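Local coordinates for protein cortical-lytic enzyme (Bacillus cereus, PDB 4S3J) that hydrolyses spore cortex peptidoglycan as an N-acetylglucosaminidase during germination, probably recognising the muramic acid delta-lactam of partly degraded cortex, at residues M320-P332 and N371-E385. Residues are numbered along the deposited sequence; the frame is centred on the assembly and turned at random.
Sequences MGQNLYGFDWKLP and NYFDENGVQHEVWFE
H380 ND1 donates to D328 OD1 at 2.6 Å, and Y372 OH gives D328 OD2 a second bond of the same length. The first bond lies within the imidazole plane and on the syn side of the carboxylate; the second uses the syn lone pair of OD2. Both rings stand steeply to the carboxylate, at 76° for H380 and 83° for Y372. A chi1 of 178° swings the D328 carboxylate away from its own backbone N and across to the H380 strand. At the other end of the imidazole, H380 NE2 donates to D374 OD2. The two bonds, both near the ring plane, fix the rotation of the imidazole; two acids would probably favour a protonated histidine. K330 lays CG over one face of H380, a CH-pi contact 3.9 Å from CG to the ring centroid. On the sheet face that carries W329, its CZ3 touches W383 CD1 at 3.8 Å, the two indoles meeting obliquely, and W383 NE1 donates to E381 OE2. L331 CD1 packs against Q379 CD, 3.6 Å away. Beyond the strand pair, N323 ND2 donates a hydrogen bond to E385 OE2 (2.8 Å), meeting it from above the carboxylate plane; S389 OG is hydrogen-bonded to E385 OE1. Strands 326-330 and 379-383 run antiparallel, so the extended end of barrel strand 318-330 joins the 367-373/379-383 hairpin, consistent with the antiparallel insertion that many family 18 TIM barrels carry.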
ATOM      1  N   MET A 320      -2.566   0.273   7.438  1.00 16.44           N
ATOM      2  CA  MET A 320      -2.975   1.291   6.471  1.00 17.56           C
ATOM      3  C   MET A 320      -2.929   0.748   5.050  1.00 16.82           C
ATOM      4  O   MET A 320      -1.865   0.351   4.562  1.00 15.74           O
ATOM      5  CB  MET A 320      -2.058   2.521   6.586  1.00 17.31           C
ATOM      6  CG  MET A 320      -2.396   3.661   5.616  1.00 14.75           C
ATOM      7  SD  MET A 320      -1.136   4.960   5.648  1.00 18.66           S
ATOM      8  CE  MET A 320       0.190   4.156   4.761  1.00 17.53           C
ATOM      9  N   GLY A 321      -4.073   0.740   4.375  1.00 17.19           N
ATOM     10  CA  GLY A 321      -4.116   0.353   2.974  1.00 13.60           C
ATOM     11  C   GLY A 321      -3.389   1.355   2.105  1.00 17.52           C
ATOM     12  O   GLY A 321      -3.496   2.562   2.316  1.00 15.73           O
ATOM     13  N   GLN A 322      -2.597   0.849   1.157  1.00 15.44           N
ATOM     14  CA  GLN A 322      -1.856   1.701   0.238  1.00 17.33           C
ATOM     15  C   GLN A 322      -1.916   1.165  -1.182  1.00 14.59           C
ATOM     16  O   GLN A 322      -1.483   0.052  -1.443  1.00 13.87           O
ATOM     17  CB  GLN A 322      -0.403   1.809   0.683  1.00 13.33           C
ATOM     18  CG  GLN A 322       0.448   2.691  -0.218  1.00 13.37           C
ATOM     19  CD  GLN A 322      -0.021   4.144  -0.225  1.00 16.77           C
ATOM     20  OE1 GLN A 322      -0.243   4.745   0.831  1.00 16.29           O
ATOM     21  NE2 GLN A 322      -0.182   4.709  -1.421  1.00 16.53           N
ATOM     22  N   ASN A 323      -2.403   1.992  -2.099  1.00 12.55           N
ATOM     23  CA  ASN A 323      -2.407   1.671  -3.517  1.00 12.65           C
ATOM     24  C   ASN A 323      -1.005   1.772  -4.094  1.00 13.97           C
ATOM     25  O   ASN A 323      -0.247   2.687  -3.732  1.00 14.10           O
ATOM     26  CB  ASN A 323      -3.338   2.628  -4.270  1.00 14.72           C
ATOM     27  CG  ASN A 323      -2.980   4.080  -4.026  1.00 15.34           C
ATOM     28  OD1 ASN A 323      -3.116   4.584  -2.894  1.00 15.02           O
ATOM     29  ND2 ASN A 323      -2.462   4.753  -5.055  1.00 13.49           N
ATOM     30  N   LEU A 324      -0.669   0.856  -4.994  1.00 12.91           N
ATOM     31  CA  LEU A 324       0.556   1.000  -5.782  1.00 10.67           C
ATOM     32  C   LEU A 324       0.240   1.549  -7.183  1.00 12.58           C
ATOM     33  O   LEU A 324       1.150   1.996  -7.906  1.00 15.04           O
ATOM     34  CB  LEU A 324       1.290  -0.344  -5.868  1.00 13.41           C
ATOM     35  CG  LEU A 324       1.919  -0.824  -4.547  1.00 14.90           C
ATOM     36  CD1 LEU A 324       2.460  -2.245  -4.723  1.00 20.74           C
ATOM     37  CD2 LEU A 324       3.011   0.112  -4.129  1.00 17.30           C
ATOM     38  N   TYR A 325      -1.041   1.549  -7.544  1.00 12.85           N
ATOM     39  CA  TYR A 325      -1.484   2.009  -8.856  1.00 11.69           C
ATOM     40  C   TYR A 325      -1.834   3.492  -8.870  1.00 12.18           C
ATOM     41  O   TYR A 325      -2.184   4.075  -7.839  1.00 13.41           O
ATOM     42  CB  TYR A 325      -2.719   1.205  -9.310  1.00 13.77           C
ATOM     43  CG  TYR A 325      -3.841   1.262  -8.286  1.00 13.18           C
ATOM     44  CD1 TYR A 325      -3.903   0.345  -7.232  1.00 14.43           C
ATOM     45  CD2 TYR A 325      -4.833   2.245  -8.351  1.00 12.92           C
ATOM     46  CE1 TYR A 325      -4.903   0.416  -6.281  1.00 13.07           C
ATOM     47  CE2 TYR A 325      -5.851   2.306  -7.396  1.00 13.86           C
ATOM     48  CZ  TYR A 325      -5.873   1.391  -6.372  1.00 14.91           C
ATOM     49  OH  TYR A 325      -6.849   1.468  -5.426  1.00 20.33           O
ATOM     50  N   GLY A 326      -1.743   4.088 -10.062  1.00 13.46           N
ATOM     51  CA  GLY A 326      -2.360   5.365 -10.348  1.00 13.57           C
ATOM     52  C   GLY A 326      -3.394   5.139 -11.444  1.00 13.30           C
ATOM     53  O   GLY A 326      -3.641   3.987 -11.839  1.00 12.88           O
ATOM     54  N   PHE A 327      -3.986   6.226 -11.947  1.00 11.61           N
ATOM     55  CA  PHE A 327      -4.920   6.146 -13.077  1.00  9.78           C
ATOM     56  C   PHE A 327      -4.597   7.203 -14.121  1.00 10.96           C
ATOM     57  O   PHE A 327      -4.104   8.288 -13.794  1.00 11.09           O
ATOM     58  CB  PHE A 327      -6.368   6.333 -12.630  1.00 12.89           C
ATOM     59  CG  PHE A 327      -6.924   5.175 -11.835  1.00 13.78           C
ATOM     60  CD1 PHE A 327      -7.146   3.948 -12.432  1.00 13.98           C
ATOM     61  CD2 PHE A 327      -7.207   5.337 -10.506  1.00 13.73           C
ATOM     62  CE1 PHE A 327      -7.663   2.875 -11.690  1.00 15.42           C
ATOM     63  CE2 PHE A 327      -7.718   4.285  -9.753  1.00 17.09           C
ATOM     64  CZ  PHE A 327      -7.941   3.050 -10.357  1.00 19.74           C
ATOM     65  N   ASP A 328      -4.894   6.850 -15.365  1.00 10.72           N
ATOM     66  CA  ASP A 328      -4.811   7.734 -16.516  1.00 11.02           C
ATOM     67  C   ASP A 328      -6.252   7.960 -16.972  1.00 13.38           C
ATOM     68  O   ASP A 328      -6.914   7.015 -17.409  1.00 13.74           O
ATOM     69  CB  ASP A 328      -3.943   7.089 -17.605  1.00  9.58           C
ATOM     70  CG  ASP A 328      -3.837   7.931 -18.869  1.00 15.68           C
ATOM     71  OD1 ASP A 328      -4.755   8.729 -19.161  1.00 17.89           O
ATOM     72  OD2 ASP A 328      -2.836   7.758 -19.590  1.00 15.21           O
ATOM     73  N   TRP A 329      -6.759   9.169 -16.774  1.00 10.33           N
ATOM     74  CA  TRP A 329      -8.101   9.582 -17.178  1.00 10.77           C
ATOM     75  C   TRP A 329      -8.080  10.380 -18.476  1.00 15.55           C
ATOM     76  O   TRP A 329      -7.269  11.280 -18.621  1.00 14.88           O
ATOM     77  CB  TRP A 329      -8.728  10.475 -16.115  1.00 13.81           C
ATOM     78  CG  TRP A 329      -9.143   9.869 -14.813  1.00 11.13           C
ATOM     79  CD1 TRP A 329     -10.382   9.380 -14.513  1.00 13.78           C
ATOM     80  CD2 TRP A 329      -8.365   9.762 -13.605  1.00 10.89           C
ATOM     81  NE1 TRP A 329     -10.414   8.947 -13.210  1.00 13.59           N
ATOM     82  CE2 TRP A 329      -9.197   9.177 -12.625  1.00 11.10           C
ATOM     83  CE3 TRP A 329      -7.051  10.101 -13.257  1.00 14.29           C
ATOM     84  CZ2 TRP A 329      -8.763   8.915 -11.327  1.00 14.53           C
ATOM     85  CZ3 TRP A 329      -6.620   9.839 -11.950  1.00 13.91           C
ATOM     86  CH2 TRP A 329      -7.483   9.266 -11.005  1.00 15.59           C
ATOM     87  N   LYS A 330      -8.997  10.096 -19.391  1.00 13.38           N
ATOM     88  CA  LYS A 330      -9.227  10.969 -20.540  1.00 11.88           C
ATOM     89  C   LYS A 330     -10.184  12.078 -20.145  1.00 17.35           C
ATOM     90  O   LYS A 330     -11.127  11.851 -19.383  1.00 22.01           O
ATOM     91  CB  LYS A 330      -9.782  10.178 -21.727  1.00 14.04           C
ATOM     92  CG  LYS A 330      -8.770   9.234 -22.337  1.00 18.11           C
ATOM     93  CD  LYS A 330      -9.407   8.439 -23.448  1.00 25.90           C
ATOM     94  CE  LYS A 330      -8.461   7.429 -24.016  1.00 33.87           C
ATOM     95  NZ  LYS A 330      -9.156   6.608 -25.048  1.00 37.03           N
ATOM     96  N   LEU A 331      -9.932  13.285 -20.660  1.00 13.91           N
ATOM     97  CA  LEU A 331     -10.717  14.484 -20.340  1.00 15.34           C
ATOM     98  C   LEU A 331     -11.516  14.916 -21.560  1.00 17.36           C
ATOM     99  O   LEU A 331     -11.110  14.655 -22.686  1.00 20.85           O
ATOM    100  CB  LEU A 331      -9.792  15.625 -19.873  1.00 17.72           C
ATOM    101  CG  LEU A 331      -8.978  15.381 -18.601  1.00 20.17           C
ATOM    102  CD1 LEU A 331      -8.045  16.563 -18.296  1.00 20.00           C
ATOM    103  CD2 LEU A 331      -9.867  15.134 -17.420  1.00 27.66           C
ATOM    104  N   PRO A 332     -12.663  15.584 -21.342  1.00 19.82           N
ATOM    105  CA  PRO A 332     -13.229  15.927 -20.036  1.00 21.88           C
ATOM    106  C   PRO A 332     -13.906  14.731 -19.379  1.00 18.49           C
ATOM    107  O   PRO A 332     -14.383  13.832 -20.090  1.00 20.21           O
ATOM    108  CB  PRO A 332     -14.247  17.015 -20.380  1.00 27.41           C
ATOM    109  CG  PRO A 332     -14.724  16.639 -21.760  1.00 24.49           C
ATOM    110  CD  PRO A 332     -13.490  16.099 -22.455  1.00 28.27           C
ATOM    111  N   ASN A 371      -0.503  16.200 -16.951  1.00 10.49           N
ATOM    112  CA  ASN A 371      -1.468  16.173 -18.056  1.00 12.47           C
ATOM    113  C   ASN A 371      -0.710  16.120 -19.380  1.00 13.85           C
ATOM    114  O   ASN A 371       0.395  16.688 -19.508  1.00 13.37           O
ATOM    115  CB  ASN A 371      -2.378  17.398 -18.050  1.00 12.05           C
ATOM    116  CG  ASN A 371      -3.280  17.471 -16.833  1.00 16.13           C
ATOM    117  OD1 ASN A 371      -2.803  17.578 -15.693  1.00 16.47           O
ATOM    118  ND2 ASN A 371      -4.587  17.508 -17.073  1.00 15.90           N
ATOM    119  N   TYR A 372      -1.301  15.470 -20.379  1.00 10.63           N
ATOM    120  CA  TYR A 372      -0.679  15.377 -21.695  1.00 10.63           C
ATOM    121  C   TYR A 372      -1.738  15.267 -22.785  1.00 13.76           C
ATOM    122  O   TYR A 372      -2.901  14.999 -22.486  1.00 13.54           O
ATOM    123  CB  TYR A 372       0.274  14.180 -21.753  1.00 10.70           C
ATOM    124  CG  TYR A 372      -0.343  12.792 -21.740  1.00 12.28           C
ATOM    125  CD1 TYR A 372      -0.704  12.156 -22.925  1.00 12.36           C
ATOM    126  CD2 TYR A 372      -0.535  12.096 -20.545  1.00 11.90           C
ATOM    127  CE1 TYR A 372      -1.254  10.860 -22.923  1.00 13.99           C
ATOM    128  CE2 TYR A 372      -1.082  10.796 -20.534  1.00 13.55           C
ATOM    129  CZ  TYR A 372      -1.436  10.185 -21.733  1.00  9.91           C
ATOM    130  OH  TYR A 372      -1.984   8.899 -21.747  1.00 13.41           O
ATOM    131  N   PHE A 373      -1.333  15.491 -24.039  1.00 14.43           N
ATOM    132  CA  PHE A 373      -2.182  15.196 -25.200  1.00 15.20           C
ATOM    133  C   PHE A 373      -1.655  13.982 -25.941  1.00 14.16           C
ATOM    134  O   PHE A 373      -0.448  13.895 -26.201  1.00 18.03           O
ATOM    135  CB  PHE A 373      -2.254  16.377 -26.176  1.00 14.45           C
ATOM    136  CG  PHE A 373      -3.074  17.511 -25.689  1.00 14.60           C
ATOM    137  CD1 PHE A 373      -4.445  17.464 -25.774  1.00 14.65           C
ATOM    138  CD2 PHE A 373      -2.475  18.645 -25.169  1.00 16.49           C
ATOM    139  CE1 PHE A 373      -5.220  18.508 -25.305  1.00 16.52           C
ATOM    140  CE2 PHE A 373      -3.247  19.686 -24.695  1.00 18.16           C
ATOM    141  CZ  PHE A 373      -4.609  19.629 -24.778  1.00 18.42           C
ATOM    142  N   ASP A 374      -2.536  13.045 -26.292  1.00 15.86           N
ATOM    143  CA  ASP A 374      -2.096  11.909 -27.083  1.00 14.73           C
ATOM    144  C   ASP A 374      -2.104  12.263 -28.580  1.00 15.15           C
ATOM    145  O   ASP A 374      -2.412  13.399 -28.966  1.00 15.89           O
ATOM    146  CB  ASP A 374      -2.949  10.642 -26.787  1.00 18.99           C
ATOM    147  CG  ASP A 374      -4.419  10.772 -27.173  1.00 19.91           C
ATOM    148  OD1 ASP A 374      -4.767  11.570 -28.065  1.00 17.14           O
ATOM    149  OD2 ASP A 374      -5.241  10.034 -26.564  1.00 19.11           O
ATOM    150  N   GLU A 375      -1.748  11.276 -29.394  1.00 19.08           N
ATOM    151  CA  GLU A 375      -1.587  11.447 -30.838  1.00 21.99           C
ATOM    152  C   GLU A 375      -2.899  11.824 -31.533  1.00 14.85           C
ATOM    153  O   GLU A 375      -2.898  12.338 -32.661  1.00 16.63           O
ATOM    154  CB  GLU A 375      -1.048  10.143 -31.449  1.00 30.26           C
ATOM    155  CG  GLU A 375       0.292   9.659 -30.890  1.00 55.40           C
ATOM    156  CD  GLU A 375       0.161   8.678 -29.711  1.00 58.60           C
ATOM    157  OE1 GLU A 375      -0.785   8.785 -28.891  1.00 23.36           O
ATOM    158  OE2 GLU A 375       1.022   7.775 -29.611  1.00 73.08           O
ATOM    159  N   ASN A 376      -4.031  11.533 -30.890  1.00 17.51           N
ATOM    160  CA  ASN A 376      -5.328  11.909 -31.443  1.00 18.99           C
ATOM    161  C   ASN A 376      -5.803  13.253 -30.912  1.00 13.05           C
ATOM    162  O   ASN A 376      -6.925  13.666 -31.199  1.00 15.43           O
ATOM    163  CB  ASN A 376      -6.401  10.852 -31.154  1.00 21.45           C
ATOM    164  CG  ASN A 376      -6.123   9.531 -31.842  1.00 37.02           C
ATOM    165  OD1 ASN A 376      -5.407   9.476 -32.836  1.00 49.88           O
ATOM    166  ND2 ASN A 376      -6.766   8.477 -31.366  1.00 58.70           N
ATOM    167  N   GLY A 377      -4.967  13.926 -30.113  1.00 14.34           N
ATOM    168  CA  GLY A 377      -5.338  15.219 -29.572  1.00 18.25           C
ATOM    169  C   GLY A 377      -6.252  15.181 -28.376  1.00 19.68           C
ATOM    170  O   GLY A 377      -6.891  16.169 -28.061  1.00 19.21           O
ATOM    171  N   VAL A 378      -6.377  14.018 -27.756  1.00 14.32           N
ATOM    172  CA  VAL A 378      -7.218  13.891 -26.574  1.00 14.94           C
ATOM    173  C   VAL A 378      -6.370  14.202 -25.342  1.00 12.35           C
ATOM    174  O   VAL A 378      -5.242  13.702 -25.234  1.00 13.49           O
ATOM    175  CB  VAL A 378      -7.844  12.476 -26.483  1.00 15.20           C
ATOM    176  CG1 VAL A 378      -8.637  12.307 -25.202  1.00 18.36           C
ATOM    177  CG2 VAL A 378      -8.737  12.211 -27.705  1.00 22.32           C
ATOM    178  N   GLN A 379      -6.886  15.035 -24.434  1.00 12.37           N
ATOM    179  CA  GLN A 379      -6.165  15.335 -23.190  1.00 12.06           C
ATOM    180  C   GLN A 379      -6.334  14.217 -22.162  1.00 15.29           C
ATOM    181  O   GLN A 379      -7.438  13.662 -22.022  1.00 14.54           O
ATOM    182  CB  GLN A 379      -6.641  16.655 -22.585  1.00 15.04           C
ATOM    183  CG  GLN A 379      -5.752  17.064 -21.417  1.00 16.26           C
ATOM    184  CD  GLN A 379      -6.119  18.362 -20.713  1.00 15.16           C
ATOM    185  OE1 GLN A 379      -5.521  18.684 -19.684  1.00 15.26           O
ATOM    186  NE2 GLN A 379      -7.070  19.118 -21.256  1.00 17.11           N
ATOM    187  N   HIS A 380      -5.244  13.877 -21.477  1.00 12.83           N
ATOM    188  CA  HIS A 380      -5.246  12.928 -20.361  1.00 13.39           C
ATOM    189  C   HIS A 380      -4.748  13.610 -19.084  1.00 13.63           C
ATOM    190  O   HIS A 380      -3.920  14.532 -19.143  1.00 12.37           O
ATOM    191  CB  HIS A 380      -4.331  11.742 -20.643  1.00 13.47           C
ATOM    192  CG  HIS A 380      -4.739  10.879 -21.802  1.00 12.28           C
ATOM    193  ND1 HIS A 380      -5.021   9.535 -21.664  1.00 13.51           N
ATOM    194  CD2 HIS A 380      -4.828  11.146 -23.128  1.00 12.83           C
ATOM    195  CE1 HIS A 380      -5.295   9.015 -22.838  1.00 16.28           C
ATOM    196  NE2 HIS A 380      -5.187   9.973 -23.756  1.00 13.91           N
ATOM    197  N   GLU A 381      -5.218  13.122 -17.940  1.00 11.34           N
ATOM    198  CA  GLU A 381      -4.690  13.519 -16.632  1.00 11.12           C
ATOM    199  C   GLU A 381      -4.332  12.266 -15.859  1.00 11.92           C
ATOM    200  O   GLU A 381      -5.138  11.335 -15.778  1.00 13.17           O
ATOM    201  CB  GLU A 381      -5.708  14.359 -15.855  1.00 11.12           C
ATOM    202  CG  GLU A 381      -5.188  14.917 -14.565  1.00 12.30           C
ATOM    203  CD  GLU A 381      -6.039  16.025 -14.029  1.00 18.43           C
ATOM    204  OE1 GLU A 381      -6.446  16.915 -14.810  1.00 20.11           O
ATOM    205  OE2 GLU A 381      -6.304  16.016 -12.819  1.00 17.18           O
ATOM    206  N   VAL A 382      -3.133  12.255 -15.293  1.00 10.16           N
ATOM    207  CA  VAL A 382      -2.619  11.120 -14.561  1.00 11.64           C
ATOM    208  C   VAL A 382      -2.287  11.489 -13.129  1.00 10.54           C
ATOM    209  O   VAL A 382      -1.595  12.476 -12.898  1.00 10.86           O
ATOM    210  CB  VAL A 382      -1.349  10.564 -15.232  1.00 10.38           C
ATOM    211  CG1 VAL A 382      -0.824   9.374 -14.465  1.00 10.94           C
ATOM    212  CG2 VAL A 382      -1.607  10.207 -16.689  1.00 13.97           C
ATOM    213  N   TRP A 383      -2.793  10.705 -12.170  1.00  9.70           N
ATOM    214  CA  TRP A 383      -2.393  10.795 -10.758  1.00 11.36           C
ATOM    215  C   TRP A 383      -1.803   9.438 -10.386  1.00 11.62           C
ATOM    216  O   TRP A 383      -2.339   8.420 -10.804  1.00 11.18           O
ATOM    217  CB  TRP A 383      -3.582  11.146  -9.853  1.00 12.03           C
ATOM    218  CG  TRP A 383      -4.029  12.555 -10.025  1.00 14.84           C
ATOM    219  CD1 TRP A 383      -4.872  13.041 -10.981  1.00 15.42           C
ATOM    220  CD2 TRP A 383      -3.631  13.675  -9.229  1.00 11.44           C
ATOM    221  NE1 TRP A 383      -5.028  14.400 -10.829  1.00 14.62           N
ATOM    222  CE2 TRP A 383      -4.291  14.817  -9.753  1.00 11.93           C
ATOM    223  CE3 TRP A 383      -2.793  13.826  -8.119  1.00 14.54           C
ATOM    224  CZ2 TRP A 383      -4.095  16.095  -9.227  1.00 12.81           C
ATOM    225  CZ3 TRP A 383      -2.632  15.087  -7.580  1.00 16.22           C
ATOM    226  CH2 TRP A 383      -3.278  16.202  -8.131  1.00 16.47           C
ATOM    227  N   PHE A 384      -0.688   9.418  -9.658  1.00 11.45           N
ATOM    228  CA  PHE A 384      -0.042   8.143  -9.380  1.00  9.44           C
ATOM    229  C   PHE A 384       0.743   8.194  -8.066  1.00 10.94           C
ATOM    230  O   PHE A 384       0.501   9.083  -7.246  1.00 12.83           O
ATOM    231  CB  PHE A 384       0.813   7.703 -10.598  1.00  9.00           C
ATOM    232  CG  PHE A 384       2.033   8.520 -10.869  1.00  9.13           C
ATOM    233  CD1 PHE A 384       1.947   9.801 -11.430  1.00 10.95           C
ATOM    234  CD2 PHE A 384       3.283   7.976 -10.635  1.00 10.61           C
ATOM    235  CE1 PHE A 384       3.122  10.545 -11.676  1.00 13.02           C
ATOM    236  CE2 PHE A 384       4.451   8.722 -10.868  1.00 10.66           C
ATOM    237  CZ  PHE A 384       4.366   9.982 -11.422  1.00 10.32           C
ATOM    238  N   GLU A 385       1.605   7.206  -7.839  1.00 11.12           N
ATOM    239  CA  GLU A 385       2.382   7.111  -6.608  1.00 10.37           C
ATOM    240  C   GLU A 385       3.859   7.137  -6.954  1.00 10.46           C
ATOM    241  O   GLU A 385       4.273   6.489  -7.925  1.00 11.69           O
ATOM    242  CB  GLU A 385       2.060   5.827  -5.860  1.00 14.97           C
ATOM    243  CG  GLU A 385       0.602   5.652  -5.435  1.00 15.46           C
ATOM    244  CD  GLU A 385       0.209   6.598  -4.308  1.00 16.01           C
ATOM    245  OE1 GLU A 385       1.083   6.953  -3.474  1.00 20.35           O
ATOM    246  OE2 GLU A 385      -0.965   7.012  -4.275  1.00 17.59           O
TER
HETATM  247  O   HOH W   1       1.542   4.466  -9.369  1.00 15.64           O
HETATM  248  O   HOH W   2      -9.630  16.112 -24.432  1.00 22.39           O